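Local structure of SAM-dependent methyltransferase (Anabaena variabilis ATCC 29413, 3GGD) at residues E92-E97 with I103-L108. The protein probably transfers a methyl group from S-adenosyl-L-methionine to an unspecified substrate, and binds the product S-adenosyl-L-homocysteine in a Rossmann-like domain. Residues are numbered along the deposited sequence; the frame is centred on the assembly and turned at random. Where two conformers were deposited one is given.
With EDO (1,2-ethanediol), chain S; SO4 (sulfate ion), chain H.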
ATOM      1  N   GLU A  92      -6.982 -13.982  -4.574  1.00 61.27           N
ATOM      2  CA  GLU A  92      -7.044 -15.427  -4.480  1.00 61.22           C
ATOM      3  C   GLU A  92      -6.124 -15.958  -3.358  1.00 60.91           C
ATOM      4  O   GLU A  92      -6.500 -16.856  -2.609  1.00 60.61           O
ATOM      5  CB  GLU A  92      -6.734 -16.070  -5.828  1.00 61.18           C
ATOM      6  CG  GLU A  92      -6.864 -17.580  -5.773  1.00 63.06           C
ATOM      7  CD  GLU A  92      -6.691 -18.266  -7.118  1.00 63.23           C
ATOM      8  OE1 GLU A  92      -6.933 -17.621  -8.165  1.00 65.04           O
ATOM      9  OE2 GLU A  92      -6.332 -19.459  -7.093  1.00 64.52           O
ATOM     10  N   ILE A  93      -4.926 -15.401  -3.222  1.00 61.10           N
ATOM     11  CA  ILE A  93      -4.065 -15.730  -2.077  1.00 60.48           C
ATOM     12  C   ILE A  93      -4.733 -15.286  -0.742  1.00 61.36           C
ATOM     13  O   ILE A  93      -4.828 -16.067   0.211  1.00 60.33           O
ATOM     14  CB  ILE A  93      -2.648 -15.108  -2.168  1.00 60.59           C
ATOM     15  CG1 ILE A  93      -1.913 -15.530  -3.470  1.00 61.58           C
ATOM     16  CG2 ILE A  93      -1.828 -15.534  -0.944  1.00 60.22           C
ATOM     17  CD1 ILE A  93      -0.671 -14.690  -3.864  1.00 57.81           C
ATOM     18  N   ALA A  94      -5.200 -14.045  -0.696  1.00 61.25           N
ATOM     19  CA  ALA A  94      -5.858 -13.494   0.485  1.00 62.69           C
ATOM     20  C   ALA A  94      -7.036 -14.362   0.952  1.00 64.23           C
ATOM     21  O   ALA A  94      -7.162 -14.671   2.131  1.00 64.30           O
ATOM     22  CB  ALA A  94      -6.354 -12.042   0.211  1.00 60.72           C
ATOM     23  N   ALA A  95      -7.915 -14.726   0.024  1.00 66.22           N
ATOM     24  CA  ALA A  95      -9.110 -15.454   0.374  1.00 67.82           C
ATOM     25  C   ALA A  95      -8.768 -16.861   0.816  1.00 68.84           C
ATOM     26  O   ALA A  95      -9.587 -17.513   1.423  1.00 71.74           O
ATOM     27  CB  ALA A  95     -10.136 -15.474  -0.780  1.00 68.03           C
ATOM     28  N   LYS A  96      -7.569 -17.329   0.564  1.00 68.82           N
ATOM     29  CA  LYS A  96      -7.204 -18.648   0.998  1.00 69.51           C
ATOM     30  C   LYS A  96      -6.443 -18.613   2.308  1.00 69.31           C
ATOM     31  O   LYS A  96      -6.639 -19.469   3.164  1.00 69.83           O
ATOM     32  CB  LYS A  96      -6.286 -19.292  -0.040  1.00 70.09           C
ATOM     33  CG  LYS A  96      -6.007 -20.760   0.226  1.00 73.14           C
ATOM     34  CD  LYS A  96      -4.707 -21.186  -0.479  1.00 78.10           C
ATOM     35  N   GLU A  97      -5.536 -17.657   2.441  1.00 68.16           N
ATOM     36  CA  GLU A  97      -4.649 -17.625   3.572  1.00 68.40           C
ATOM     37  C   GLU A  97      -5.108 -16.708   4.686  1.00 67.47           C
ATOM     38  O   GLU A  97      -4.653 -16.864   5.793  1.00 67.70           O
ATOM     39  CB  GLU A  97      -3.251 -17.155   3.139  1.00 68.70           C
ATOM     40  CG  GLU A  97      -2.579 -17.951   2.027  1.00 73.28           C
ATOM     41  CD  GLU A  97      -2.519 -19.465   2.317  1.00 80.94           C
ATOM     42  OE1 GLU A  97      -2.409 -19.843   3.510  1.00 84.19           O
ATOM     43  OE2 GLU A  97      -2.592 -20.274   1.352  1.00 84.73           O
ATOM     44  N   ILE A 103     -14.287 -10.211   7.135  1.00 62.35           N
ATOM     45  CA  ILE A 103     -13.540  -9.660   6.017  1.00 62.19           C
ATOM     46  C   ILE A 103     -14.239  -9.984   4.689  1.00 61.73           C
ATOM     47  O   ILE A 103     -14.626 -11.120   4.468  1.00 61.86           O
ATOM     48  CB  ILE A 103     -12.128 -10.265   5.861  1.00 61.96           C
ATOM     49  CG1 ILE A 103     -11.224  -9.918   7.054  1.00 62.97           C
ATOM     50  CG2 ILE A 103     -11.472  -9.731   4.560  1.00 61.76           C
ATOM     51  CD1 ILE A 103      -9.840 -10.694   7.072  1.00 63.03           C
ATOM     52  N   SER A 104     -14.398  -8.982   3.839  0.50 61.25           N
ATOM     53  CA  SER A 104     -14.792  -9.192   2.455  0.50 61.44           C
ATOM     54  C   SER A 104     -13.632  -8.735   1.577  0.50 61.25           C
ATOM     55  O   SER A 104     -13.046  -7.684   1.811  0.50 62.01           O
ATOM     56  CB  SER A 104     -16.039  -8.403   2.104  0.50 61.61           C
ATOM     57  OG  SER A 104     -17.122  -8.804   2.917  0.50 60.91           O
ATOM     58  N   TYR A 105     -13.252  -9.562   0.617  1.00 61.16           N
ATOM     59  CA  TYR A 105     -12.236  -9.181  -0.367  1.00 61.03           C
ATOM     60  C   TYR A 105     -12.961  -8.840  -1.649  1.00 61.61           C
ATOM     61  O   TYR A 105     -13.805  -9.598  -2.085  1.00 61.57           O
ATOM     62  CB  TYR A 105     -11.233 -10.286  -0.625  1.00 60.91           C
ATOM     63  CG  TYR A 105     -10.287 -10.488   0.542  1.00 59.84           C
ATOM     64  CD1 TYR A 105      -9.342  -9.525   0.852  1.00 58.64           C
ATOM     65  CD2 TYR A 105     -10.341 -11.633   1.308  1.00 59.09           C
ATOM     66  CE1 TYR A 105      -8.474  -9.688   1.921  1.00 60.76           C
ATOM     67  CE2 TYR A 105      -9.458 -11.827   2.377  1.00 60.82           C
ATOM     68  CZ  TYR A 105      -8.543 -10.851   2.677  1.00 59.68           C
ATOM     69  OH  TYR A 105      -7.698 -11.025   3.710  1.00 59.51           O
ATOM     70  N   ARG A 106     -12.604  -7.735  -2.276  1.00 61.20           N
ATOM     71  CA  ARG A 106     -13.294  -7.311  -3.477  1.00 61.90           C
ATOM     72  C   ARG A 106     -12.328  -6.643  -4.458  1.00 61.05           C
ATOM     73  O   ARG A 106     -11.425  -5.895  -4.053  1.00 60.70           O
ATOM     74  CB  ARG A 106     -14.414  -6.368  -3.065  1.00 63.18           C
ATOM     75  CG  ARG A 106     -15.112  -5.709  -4.193  1.00 68.11           C
ATOM     76  CD  ARG A 106     -16.483  -5.261  -3.704  1.00 73.96           C
ATOM     77  NE  ARG A 106     -17.205  -4.484  -4.711  1.00 74.52           N
ATOM     78  CZ  ARG A 106     -18.428  -4.011  -4.537  1.00 76.54           C
ATOM     79  NH1 ARG A 106     -19.064  -4.247  -3.397  1.00 74.74           N
ATOM     80  NH2 ARG A 106     -18.999  -3.283  -5.495  1.00 77.63           N
ATOM     81  N   LEU A 107     -12.515  -6.937  -5.741  0.50 60.57           N
ATOM     82  CA  LEU A 107     -11.694  -6.363  -6.793  0.50 60.23           C
ATOM     83  C   LEU A 107     -12.010  -4.886  -6.898  0.50 60.63           C
ATOM     84  O   LEU A 107     -13.162  -4.486  -6.817  0.50 59.82           O
ATOM     85  CB  LEU A 107     -11.982  -7.019  -8.146  0.50 60.44           C
ATOM     86  CG  LEU A 107     -11.455  -8.433  -8.412  0.50 59.02           C
ATOM     87  CD1 LEU A 107     -12.081  -8.966  -9.681  0.50 58.62           C
ATOM     88  CD2 LEU A 107      -9.928  -8.462  -8.501  0.50 59.24           C
ATOM     89  N   LEU A 108     -10.972  -4.073  -7.009  1.00 60.55           N
ATOM     90  CA  LEU A 108     -11.151  -2.648  -7.306  1.00 60.70           C
ATOM     91  C   LEU A 108      -9.860  -2.076  -7.857  1.00 59.71           C
ATOM     92  O   LEU A 108      -8.764  -2.353  -7.344  1.00 58.76           O
ATOM     93  CB  LEU A 108     -11.622  -1.819  -6.080  1.00 61.19           C
ATOM     94  CG  LEU A 108     -11.767  -0.281  -6.276  1.00 62.72           C
ATOM     95  CD1 LEU A 108     -13.031   0.297  -5.555  1.00 61.61           C
ATOM     96  CD2 LEU A 108     -10.537   0.437  -5.812  1.00 60.65           C
TER
HETATM   97  C1  EDO S 262     -16.675  -1.655  -7.713  1.00 74.18           C
HETATM   98  O1  EDO S 262     -17.752  -2.058  -8.546  1.00 76.86           O
HETATM   99  C2  EDO S 262     -15.517  -2.610  -8.027  1.00 74.72           C
HETATM  100  O2  EDO S 262     -15.420  -3.583  -6.976  1.00 74.25           O
HETATM  101  S   SO4 H 251     -18.625  -5.176  -0.179  1.00123.53           S
HETATM  102  O1  SO4 H 251     -19.127  -5.114   1.200  1.00123.99           O
HETATM  103  O2  SO4 H 251     -17.363  -5.902  -0.304  1.00122.99           O
HETATM  104  O3  SO4 H 251     -18.468  -3.809  -0.650  1.00124.33           O
HETATM  105  O4  SO4 H 251     -19.596  -5.872  -1.025  1.00125.42           O
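In the beta-alpha-beta unit made by strand 81-85, helix 88-97 and strand 103-107, Y105 packs its ring against A94, in the last turn of the helix. This unit belongs to the Rossmann-like methyltransferase domain. Strand 103-107 is the outermost strand at one end of the sheet and runs parallel to strand 81-85. The joint between helix and strand is small, with 125 Å² buried in all, and rests on a CH-pi contact. A94 CB lies over one face of the Y105 ring, 3.6 Å from its centroid and 17° off the ring normal. It is displaced toward the hydroxyl end, where its nearest ring atom is Y105 CZ at 3.5 Å. I103 CG2 covers the opposite face, so the ring is held between a helix methyl and a methyl of its own strand. Y105 CG stands anti to the carbonyl carbon (chi1 -72°), which carries the ring from the strand to the helix. A95 adds a looser contact, with its CB 4.4 Å from Y105 CD2. The Y105 hydroxyl is hydrogen-bonded to the backbone O of N98, just past the helix; this ties the polar end of the ring to the loop that leads from helix to strand. L91 and T71 also touch the Y105 side chain. Just past the strand, L108 touches the bound S-adenosyl-L-homocysteine. R106 has an extended side chain on the other side of the strand, against helix 113-123, and forms a salt bridge with E122. It also meets two groups probably left from crystallisation. Its NH1 makes weak bonds to a sulfate that R80 also holds. The straighter bond runs from R106 NE to O2 of an ethanediol, 3.0 Å long with an angle of 162° at the hydrogen.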